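Local atomic coordinates of glycerate dehydrogenase (Bacillus sp. 5mfcol3.1, PDB entry 6P2I), a protein that reduces acyclic imino acids made in situ by a partner oxidase, with NADPH as the probable hydride donor. Residues Asn93-Ser98 with Met287-Glu292; Pro13-Asn18 with Ala282-Met287; Ile49-Ser54 with Ile70-Ser75. All coordinates share one frame; numbering follows the deposited sequence. Where two conformers were deposited one is given.

Contact 1 (Asn93-Ser98 with Met287-Glu292). With DAR (D-arginine), chain D; NAP (NADP nicotinamide-adenine-dinucleotide phosphate), chain C.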
# COMPACT_ATOMS: atom_id res chain seq x y z
N ASN A 93 -1.67 20.00 22.53
CA ASN A 93 -2.21 18.91 21.73
C ASN A 93 -1.49 17.61 22.10
O ASN A 93 -0.67 17.58 23.03
CB ASN A 93 -2.10 19.22 20.23
CG ASN A 93 -0.67 19.28 19.72
OD1 ASN A 93 0.29 19.37 20.49
ND2 ASN A 93 -0.53 19.26 18.41
N CYS A 94 -1.82 16.54 21.38
CA CYS A 94 -1.07 15.29 21.45
C CYS A 94 -0.35 15.18 20.12
O CYS A 94 -0.97 14.90 19.09
CB CYS A 94 -2.00 14.09 21.69
SG CYS A 94 -2.82 14.21 23.32
N PRO A 95 0.95 15.43 20.09
CA PRO A 95 1.60 15.84 18.84
C PRO A 95 2.15 14.73 17.97
O PRO A 95 2.40 14.99 16.79
CB PRO A 95 2.76 16.71 19.33
CG PRO A 95 3.11 16.14 20.66
CD PRO A 95 1.81 15.69 21.27
N GLN A 96 2.42 13.54 18.50
CA GLN A 96 3.14 12.54 17.70
C GLN A 96 2.51 11.16 17.66
O GLN A 96 3.02 10.29 16.95
CB GLN A 96 4.59 12.41 18.20
CG GLN A 96 5.35 13.72 18.28
CD GLN A 96 6.85 13.53 18.37
OE1 GLN A 96 7.39 12.48 18.00
NE2 GLN A 96 7.54 14.56 18.85
N TYR A 97 1.40 10.94 18.38
CA TYR A 97 0.88 9.59 18.56
C TYR A 97 0.62 8.87 17.24
O TYR A 97 0.79 7.65 17.16
CB TYR A 97 -0.42 9.63 19.39
CG TYR A 97 -1.59 10.28 18.68
CD1 TYR A 97 -1.73 11.67 18.66
CD2 TYR A 97 -2.55 9.52 18.04
CE1 TYR A 97 -2.79 12.27 17.98
CE2 TYR A 97 -3.61 10.11 17.37
CZ TYR A 97 -3.72 11.48 17.34
OH TYR A 97 -4.78 12.06 16.67
N SER A 98 0.20 9.59 16.20
CA SER A 98 -0.27 8.91 15.00
C SER A 98 0.72 8.94 13.84
O SER A 98 0.39 8.41 12.77
CB SER A 98 -1.60 9.52 14.52
OG SER A 98 -1.36 10.75 13.85
N MET A 287 -2.81 7.89 24.42
CA MET A 287 -3.04 7.89 25.87
C MET A 287 -1.80 8.33 26.62
O MET A 287 -1.89 9.08 27.60
CB MET A 287 -3.48 6.51 26.33
CG MET A 287 -4.77 6.00 25.68
SD MET A 287 -6.20 7.04 26.03
CE MET A 287 -6.31 8.08 24.57
N TYR A 288 -0.62 7.86 26.19
CA TYR A 288 0.61 8.27 26.86
C TYR A 288 0.81 9.78 26.76
O TYR A 288 1.27 10.42 27.71
CB TYR A 288 1.83 7.56 26.27
CG TYR A 288 1.84 6.05 26.26
CD1 TYR A 288 1.12 5.31 27.19
CD2 TYR A 288 2.60 5.35 25.32
CE1 TYR A 288 1.15 3.91 27.18
CE2 TYR A 288 2.63 3.97 25.30
CZ TYR A 288 1.91 3.25 26.23
OH TYR A 288 1.95 1.87 26.19
N GLU A 289 0.49 10.36 25.59
CA GLU A 289 0.64 11.80 25.41
C GLU A 289 -0.36 12.58 26.25
O GLU A 289 -0.01 13.59 26.86
CB GLU A 289 0.49 12.17 23.93
CG GLU A 289 1.73 11.80 23.11
CD GLU A 289 1.66 12.22 21.64
OE1 GLU A 289 0.55 12.33 21.09
OE2 GLU A 289 2.74 12.41 21.04
N LEU A 290 -1.61 12.12 26.28
CA LEU A 290 -2.62 12.75 27.12
C LEU A 290 -2.16 12.79 28.58
O LEU A 290 -2.27 13.81 29.26
CB LEU A 290 -3.93 11.99 26.99
CG LEU A 290 -5.00 12.35 28.02
CD1 LEU A 290 -5.41 13.80 27.88
CD2 LEU A 290 -6.18 11.43 27.87
N ILE A 291 -1.63 11.66 29.06
CA ILE A 291 -1.21 11.58 30.46
C ILE A 291 0.03 12.43 30.68
O ILE A 291 0.17 13.08 31.73
CB ILE A 291 -0.98 10.11 30.86
CG1 ILE A 291 -2.33 9.39 30.97
CG2 ILE A 291 -0.20 10.00 32.17
CD1 ILE A 291 -2.23 7.88 30.88
N GLU A 292 0.94 12.45 29.71
CA GLU A 292 2.13 13.28 29.85
C GLU A 292 1.75 14.76 29.90
O GLU A 292 2.34 15.53 30.66
CB GLU A 292 3.10 13.03 28.70
CG GLU A 292 4.30 13.94 28.76
CD GLU A 292 5.33 13.60 27.71
OE1 GLU A 292 5.00 12.81 26.79
OE2 GLU A 292 6.47 14.11 27.80
N DAR D . -7.56 14.71 12.97
CA DAR D . -6.50 13.79 13.37
CB DAR D . -7.05 12.45 13.85
CG DAR D . -7.94 12.56 15.09
CD DAR D . -8.13 11.20 15.78
NE DAR D . -8.86 11.23 17.04
CZ DAR D . -8.29 10.81 18.18
NH1 DAR D . -6.96 10.79 18.29
NH2 DAR D . -9.03 10.39 19.20
C DAR D . -5.59 14.45 14.40
O DAR D . -4.99 13.80 15.28
OXT DAR D . -5.46 15.67 14.33
PA NAP C . 3.67 19.41 12.28
O1A NAP C . 3.22 20.68 12.97
O2A NAP C . 4.76 18.58 12.90
O5B NAP C . 4.15 19.80 10.80
C5B NAP C . 3.43 20.74 10.02
C4B NAP C . 4.26 21.04 8.78
O4B NAP C . 3.50 21.91 7.94
C3B NAP C . 5.56 21.78 9.12
O3B NAP C . 6.56 21.45 8.13
C2B NAP C . 5.19 23.23 8.94
O2B NAP C . 6.30 24.06 8.64
C1B NAP C . 4.28 23.10 7.74
N9A NAP C . 3.44 24.29 7.57
C8A NAP C . 2.66 24.88 8.51
N7A NAP C . 2.05 25.97 7.99
C5A NAP C . 2.46 26.09 6.71
C6A NAP C . 2.20 27.02 5.59
N6A NAP C . 1.37 28.07 5.75
N1A NAP C . 2.83 26.77 4.42
C2A NAP C . 3.66 25.72 4.25
N3A NAP C . 3.95 24.82 5.21
C4A NAP C . 3.38 24.97 6.44
O3 NAP C . 2.32 18.58 12.00
PN NAP C . 2.16 16.99 11.84
O1N NAP C . 2.27 16.31 13.18
O2N NAP C . 3.05 16.50 10.72
O5D NAP C . 0.62 16.91 11.40
C5D NAP C . 0.18 17.55 10.20
C4D NAP C . -1.34 17.43 10.05
O4D NAP C . -1.68 16.06 9.87
C3D NAP C . -2.13 17.83 11.28
O3D NAP C . -2.32 19.25 11.38
C2D NAP C . -3.43 17.07 11.09
O2D NAP C . -4.40 17.92 10.47
C1D NAP C . -3.06 15.90 10.17
N1N NAP C . -3.29 14.62 10.85
C2N NAP C . -4.10 13.71 10.28
C3N NAP C . -4.36 12.49 10.89
C7N NAP C . -5.30 11.49 10.25
O7N NAP C . -5.76 10.59 10.92
N7N NAP C . -5.66 11.64 8.96
C4N NAP C . -3.77 12.22 12.13
C5N NAP C . -2.94 13.18 12.71
C6N NAP C . -2.72 14.37 12.04
P2B NAP C . 7.25 24.72 9.77
O1X NAP C . 6.31 25.47 10.70
O2X NAP C . 7.92 23.56 10.45
O3X NAP C . 8.20 25.56 8.97

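Contact 2 (Pro13-Asn18 with Ala282-Met287). With DAR (D-arginine), chain D.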
# COMPACT_ATOMS: atom_id res chain seq x y z
N PRO A 13 -9.30 3.58 27.70
CA PRO A 13 -9.41 2.31 28.41
C PRO A 13 -9.37 2.52 29.92
O PRO A 13 -9.01 3.60 30.41
CB PRO A 13 -8.18 1.53 27.92
CG PRO A 13 -7.20 2.59 27.54
CD PRO A 13 -8.01 3.75 27.01
N SER A 14 -9.73 1.46 30.64
CA SER A 14 -9.85 1.53 32.09
C SER A 14 -8.55 1.99 32.74
O SER A 14 -8.58 2.75 33.72
CB SER A 14 -10.26 0.17 32.66
OG SER A 14 -11.57 -0.18 32.24
N TRP A 15 -7.40 1.52 32.23
CA TRP A 15 -6.15 1.88 32.89
C TRP A 15 -5.91 3.39 32.83
O TRP A 15 -5.36 3.96 33.78
CB TRP A 15 -4.98 1.10 32.31
CG TRP A 15 -4.42 1.55 30.99
CD1 TRP A 15 -4.68 1.01 29.76
CD2 TRP A 15 -3.45 2.59 30.77
NE1 TRP A 15 -3.95 1.66 28.78
CE2 TRP A 15 -3.18 2.63 29.38
CE3 TRP A 15 -2.79 3.49 31.61
CZ2 TRP A 15 -2.29 3.54 28.81
CZ3 TRP A 15 -1.90 4.40 31.04
CH2 TRP A 15 -1.66 4.41 29.66
N VAL A 16 -6.36 4.04 31.76
CA VAL A 16 -6.20 5.49 31.65
C VAL A 16 -7.18 6.21 32.55
O VAL A 16 -6.82 7.19 33.21
CB VAL A 16 -6.37 5.93 30.19
CG1 VAL A 16 -6.33 7.44 30.09
CG2 VAL A 16 -5.28 5.31 29.33
N ILE A 17 -8.43 5.75 32.59
CA ILE A 17 -9.40 6.35 33.51
C ILE A 17 -8.89 6.25 34.94
O ILE A 17 -8.96 7.22 35.71
CB ILE A 17 -10.78 5.67 33.34
CG1 ILE A 17 -11.33 5.97 31.94
CG2 ILE A 17 -11.76 6.14 34.44
CD1 ILE A 17 -12.55 5.15 31.58
N ASN A 18 -8.35 5.09 35.32
CA ASN A 18 -7.84 4.94 36.68
C ASN A 18 -6.64 5.85 36.91
O ASN A 18 -6.52 6.47 37.98
CB ASN A 18 -7.45 3.48 36.94
CG ASN A 18 -8.65 2.54 36.92
OD1 ASN A 18 -9.78 2.96 37.18
ND2 ASN A 18 -8.41 1.27 36.63
N ALA A 282 -0.82 3.68 17.71
CA ALA A 282 -1.14 5.11 17.78
C ALA A 282 -2.10 5.40 18.93
O ALA A 282 -1.91 6.36 19.68
CB ALA A 282 -1.73 5.59 16.46
N ARG A 283 -3.16 4.61 19.07
CA ARG A 283 -4.14 4.95 20.11
C ARG A 283 -3.55 4.76 21.50
O ARG A 283 -3.92 5.49 22.42
CB ARG A 283 -5.42 4.12 19.94
CG ARG A 283 -5.29 2.65 20.29
CD ARG A 283 -6.62 1.94 20.13
NE ARG A 283 -6.60 0.59 20.69
CZ ARG A 283 -7.66 -0.20 20.76
NH1 ARG A 283 -8.84 0.21 20.29
NH2 ARG A 283 -7.55 -1.41 21.29
N GLU A 284 -2.61 3.83 21.66
CA GLU A 284 -1.93 3.72 22.95
C GLU A 284 -1.02 4.92 23.19
O GLU A 284 -1.03 5.51 24.28
CB GLU A 284 -1.14 2.41 23.04
CG GLU A 284 -1.09 1.82 24.45
CD GLU A 284 -2.46 1.38 24.97
OE1 GLU A 284 -3.40 1.23 24.16
OE2 GLU A 284 -2.59 1.18 26.20
N LYS A 285 -0.22 5.29 22.18
CA LYS A 285 0.61 6.48 22.31
C LYS A 285 -0.23 7.71 22.60
O LYS A 285 0.21 8.61 23.33
CB LYS A 285 1.42 6.70 21.03
CG LYS A 285 2.65 5.82 20.94
CD LYS A 285 3.26 5.93 19.53
CE LYS A 285 4.71 5.51 19.49
NZ LYS A 285 5.27 5.76 18.12
N ASN A 286 -1.43 7.78 22.02
CA ASN A 286 -2.33 8.90 22.26
C ASN A 286 -2.61 9.03 23.75
O ASN A 286 -2.63 10.14 24.30
CB ASN A 286 -3.62 8.68 21.46
CG ASN A 286 -4.44 9.95 21.22
OD1 ASN A 286 -5.49 9.89 20.56
ND2 ASN A 286 -4.01 11.10 21.76
N MET A 287 -2.81 7.89 24.42
CA MET A 287 -3.04 7.89 25.87
C MET A 287 -1.80 8.33 26.62
O MET A 287 -1.89 9.08 27.60
CB MET A 287 -3.48 6.51 26.33
CG MET A 287 -4.77 6.00 25.68
SD MET A 287 -6.20 7.04 26.03
CE MET A 287 -6.31 8.08 24.57
N DAR D . -7.56 14.71 12.97
CA DAR D . -6.50 13.79 13.37
CB DAR D . -7.05 12.45 13.85
CG DAR D . -7.94 12.56 15.09
CD DAR D . -8.13 11.20 15.78
NE DAR D . -8.86 11.23 17.04
CZ DAR D . -8.29 10.81 18.18
NH1 DAR D . -6.96 10.79 18.29
NH2 DAR D . -9.03 10.39 19.20
C DAR D . -5.59 14.45 14.40
O DAR D . -4.99 13.80 15.28
OXT DAR D . -5.46 15.67 14.33

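Contact 3 (Ile49-Ser54 with Ile70-Ser75). With DAR (D-arginine), chain D.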
# COMPACT_ATOMS: atom_id res chain seq x y z
N ILE A 49 -10.35 18.12 28.30
CA ILE A 49 -9.86 17.33 27.16
C ILE A 49 -10.96 17.31 26.12
O ILE A 49 -12.13 17.09 26.45
CB ILE A 49 -9.50 15.89 27.57
CG1 ILE A 49 -8.53 15.89 28.76
CG2 ILE A 49 -8.90 15.13 26.36
CD1 ILE A 49 -8.58 14.62 29.57
N VAL A 50 -10.61 17.52 24.85
CA VAL A 50 -11.61 17.64 23.81
C VAL A 50 -11.18 16.81 22.60
O VAL A 50 -9.99 16.72 22.29
CB VAL A 50 -11.85 19.11 23.43
CG1 VAL A 50 -10.57 19.75 22.86
CG2 VAL A 50 -13.01 19.24 22.45
N GLU A 51 -12.15 16.18 21.95
CA GLU A 51 -11.89 15.38 20.74
C GLU A 51 -12.66 15.84 19.52
O GLU A 51 -12.14 15.77 18.40
CB GLU A 51 -12.20 13.90 21.00
CG GLU A 51 -12.00 13.04 19.74
CD GLU A 51 -11.95 11.55 20.00
OE1 GLU A 51 -11.94 10.79 19.00
OE2 GLU A 51 -11.90 11.13 21.17
N TRP A 52 -13.90 16.32 19.71
CA TRP A 52 -14.81 16.56 18.60
C TRP A 52 -15.38 17.97 18.55
O TRP A 52 -15.83 18.39 17.48
CB TRP A 52 -16.02 15.61 18.67
CG TRP A 52 -15.67 14.16 18.73
CD1 TRP A 52 -15.56 13.38 19.86
CD2 TRP A 52 -15.38 13.31 17.62
NE1 TRP A 52 -15.23 12.09 19.50
CE2 TRP A 52 -15.11 12.03 18.13
CE3 TRP A 52 -15.33 13.52 16.24
CZ2 TRP A 52 -14.79 10.95 17.30
CZ3 TRP A 52 -15.01 12.45 15.41
CH2 TRP A 52 -14.75 11.18 15.95
N THR A 53 -15.40 18.69 19.66
CA THR A 53 -16.27 19.84 19.79
C THR A 53 -15.54 21.11 19.41
O THR A 53 -14.48 21.41 19.96
CB THR A 53 -16.80 19.92 21.22
OG1 THR A 53 -17.51 18.72 21.51
CG2 THR A 53 -17.72 21.13 21.41
N SER A 54 -16.13 21.87 18.49
CA SER A 54 -15.61 23.19 18.17
C SER A 54 -15.71 24.10 19.38
O SER A 54 -16.74 24.14 20.07
CB SER A 54 -16.38 23.79 17.00
OG SER A 54 -16.02 23.13 15.80
N ILE A 70 -6.65 20.41 26.60
CA ILE A 70 -5.86 19.44 25.84
C ILE A 70 -6.73 18.93 24.70
O ILE A 70 -7.83 18.42 24.95
CB ILE A 70 -5.41 18.27 26.73
CG1 ILE A 70 -4.55 18.78 27.89
CG2 ILE A 70 -4.70 17.19 25.88
CD1 ILE A 70 -4.42 17.77 29.02
N THR A 71 -6.24 19.05 23.46
CA THR A 71 -6.87 18.33 22.37
C THR A 71 -6.29 16.93 22.35
O THR A 71 -5.08 16.76 22.48
CB THR A 71 -6.65 19.02 21.01
OG1 THR A 71 -5.25 19.03 20.68
CG2 THR A 71 -7.21 20.44 21.04
N ILE A 72 -7.17 15.92 22.27
CA ILE A 72 -6.71 14.55 22.13
C ILE A 72 -6.10 14.36 20.76
O ILE A 72 -5.34 13.41 20.55
CB ILE A 72 -7.85 13.54 22.38
CG1 ILE A 72 -7.29 12.17 22.78
CG2 ILE A 72 -8.72 13.41 21.14
CD1 ILE A 72 -6.57 12.18 24.12
N THR A 73 -6.39 15.26 19.84
CA THR A 73 -5.92 15.22 18.46
C THR A 73 -4.60 15.95 18.31
O THR A 73 -4.21 16.77 19.14
CB THR A 73 -6.96 15.87 17.55
OG1 THR A 73 -7.23 17.20 18.03
CG2 THR A 73 -8.25 15.07 17.58
N THR A 74 -3.89 15.65 17.20
CA THR A 74 -2.78 16.51 16.80
C THR A 74 -3.30 17.82 16.21
O THR A 74 -2.72 18.89 16.44
CB THR A 74 -1.90 15.78 15.79
OG1 THR A 74 -1.39 14.61 16.42
CG2 THR A 74 -0.74 16.67 15.32
N SER A 75 -4.38 17.75 15.45
CA SER A 75 -4.99 18.95 14.91
C SER A 75 -5.64 19.77 16.03
O SER A 75 -6.11 19.23 17.03
CB SER A 75 -6.04 18.59 13.85
OG SER A 75 -7.01 19.60 13.70
N DAR D . -7.56 14.71 12.97
CA DAR D . -6.50 13.79 13.37
CB DAR D . -7.05 12.45 13.85
CG DAR D . -7.94 12.56 15.09
CD DAR D . -8.13 11.20 15.78
NE DAR D . -8.86 11.23 17.04
CZ DAR D . -8.29 10.81 18.18
NH1 DAR D . -6.96 10.79 18.29
NH2 DAR D . -9.03 10.39 19.20
C DAR D . -5.59 14.45 14.40
O DAR D . -4.99 13.80 15.28
OXT DAR D . -5.46 15.67 14.33

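Contact 1 (Asn93-Ser98 with Met287-Glu292)
E289 reaches from helix 280-298 to set its carboxylate against the backbone of the C94-Y97 loop. The chain is extended beyond CG, with CD anti to CA (chi2 -177°), which carries the acid group clear of the helix. OE2 accepts from Q96 N at 2.8 Å through its syn lone pair, in a bond bent to 141°, while OE1 takes a weak bond from Y97 N at 3.2 Å and a longer, likewise weak bond from Q96 N. The carboxylate stands 78° from the plane of the Y97 ring, and OE1 lies at the ring edge, 3.4 Å from Y97 CD1. P95 crosses the acid obliquely, its CD 3.4 Å from E289 OE2. This loop joins edge strand 90-92 to helix 99-114 and borders both ligands: Y97 lines the D-arginine pocket, P95 and S98 that of the cofactor. An alanine at E289 would probably leave the N-H groups of Q96 and Y97 without their acceptor and the loop freer to shift. Closer to the helix backbone, C94 SG lies 3.8 Å from L290 N, and C94 CB meets E289 CB at 3.9 Å. S98 CB covers one face of the Y97 ring, offset toward its rim.

Contact 2 (Pro13-Asn18 with Ala282-Met287)
M287 is the bump of this interface, and P13, W15 and V16 form the hollow that receives it. M287 sets out toward the other helix, CG lying anti to the carbonyl carbon, and SD is then folded round by chi2 of -61°, so that CB, CG and SD present a curved flank. V16 CG2 bears on that flank, 3.7 Å from M287 CB and 3.8 Å from M287 SD, the two side chains crossing at about a right angle. P13, in the N-cap position of helix 14-23, closes one side of the hollow with its CD 3.9 Å from M287 SD. W15 supplies another wall, its CZ2 4.0 Å from M287 CB. The indole is itself backed from within its own helix, since V16 CG2 sits over the centre of one ring face. Helices 14-23 and 280-298 run side by side here, the short segments almost parallel at 6° with axes 11.5 Å apart, so the first helix of the chain packs against the long helix that returns near its end to the domain where the chain began. Beside the methionine, W15 NE1 donates to E284 OE2 over 3.0 Å. That bond is bent to 138° and the oxygen lies somewhat out of the indole plane; OE2 is met nearly along its C-O axis. E284 is bent at chi2, and its other oxygen, OE1, is hydrogen-bonded to Y11 OH, giving the carboxylate a second partner. On another flank of the helix N286 OD1 accepts an almost straight bond from the guanidinium NH1 of the bound D-arginine, 2.9 Å away, while N286 ND2 donates to I72 O. A282 and R283 pack on E139 and L136 of the second subunit.

Contact 3 (Ile49-Ser54 with Ile70-Ser75)
E51 and I72 meet just past the ends of their strands, where I72 CG2 presses on the glutamate chain 3.5 Å from E51 CB. CG of E51 is anti to the backbone N (chi1 177°) and the chain runs on extended to the ligand, where E51 OE1 accepts from the guanidinium NH2 of D-arginine at 2.9 Å in a nearly straight bond of 169°. The other end of the amino acid is held by the loop that follows strand 68-71: T74 N donates to the ligand O at 2.9 Å and S75 N to its OXT at 2.6 Å. Between these grips T73 CG2 lies against the aliphatic part, 3.5 Å from CG of the D-arginine. One step out, strands 47-50 and 68-71 are parallel neighbours in a beta-alpha-beta unit that includes helix 57-60, and the binding residues lie at the C-terminal ends of both strands, the usual site for ligands in Rossmann-like sheets. V50 straddles the pair, its N donating to I70 O at 2.9 Å and its O accepting from I72 N at the same distance. On the V50 face of the sheet the side chains of V50 and T71 lie side by side; I49 and I70 fill the opposite face, against helix 280-298. Farther out, T71 OG1 bonds to T73 O and T73 OG1 to S75 O, tying the turn to itself. E51 is braced by T10 OG1 on OE1 and Y5 OH on OE2, and its CG rests over one face of the W52 ring, offset toward the rim.

All three contacts touch the bound D-arginine. The centres of contacts 1 and 2 are about 10 Å apart, those of contacts 1 and 3 about 11 Å, and those of contacts 2 and 3 about 15 Å. Contacts 1 and 2 share helix 280-298 and M287, on successive turns, and their segments alternate along the chain. Contact 3, made of two adjacent inner strands of the five-stranded parallel sheet, forms entirely between the segments of contact 2 and is complete before contact 1 begins. T74 and N93 join contacts 3 and 1. One late helix thus closes over loops from much earlier in the chain, so that residues remote in sequence share a single D-arginine pocket.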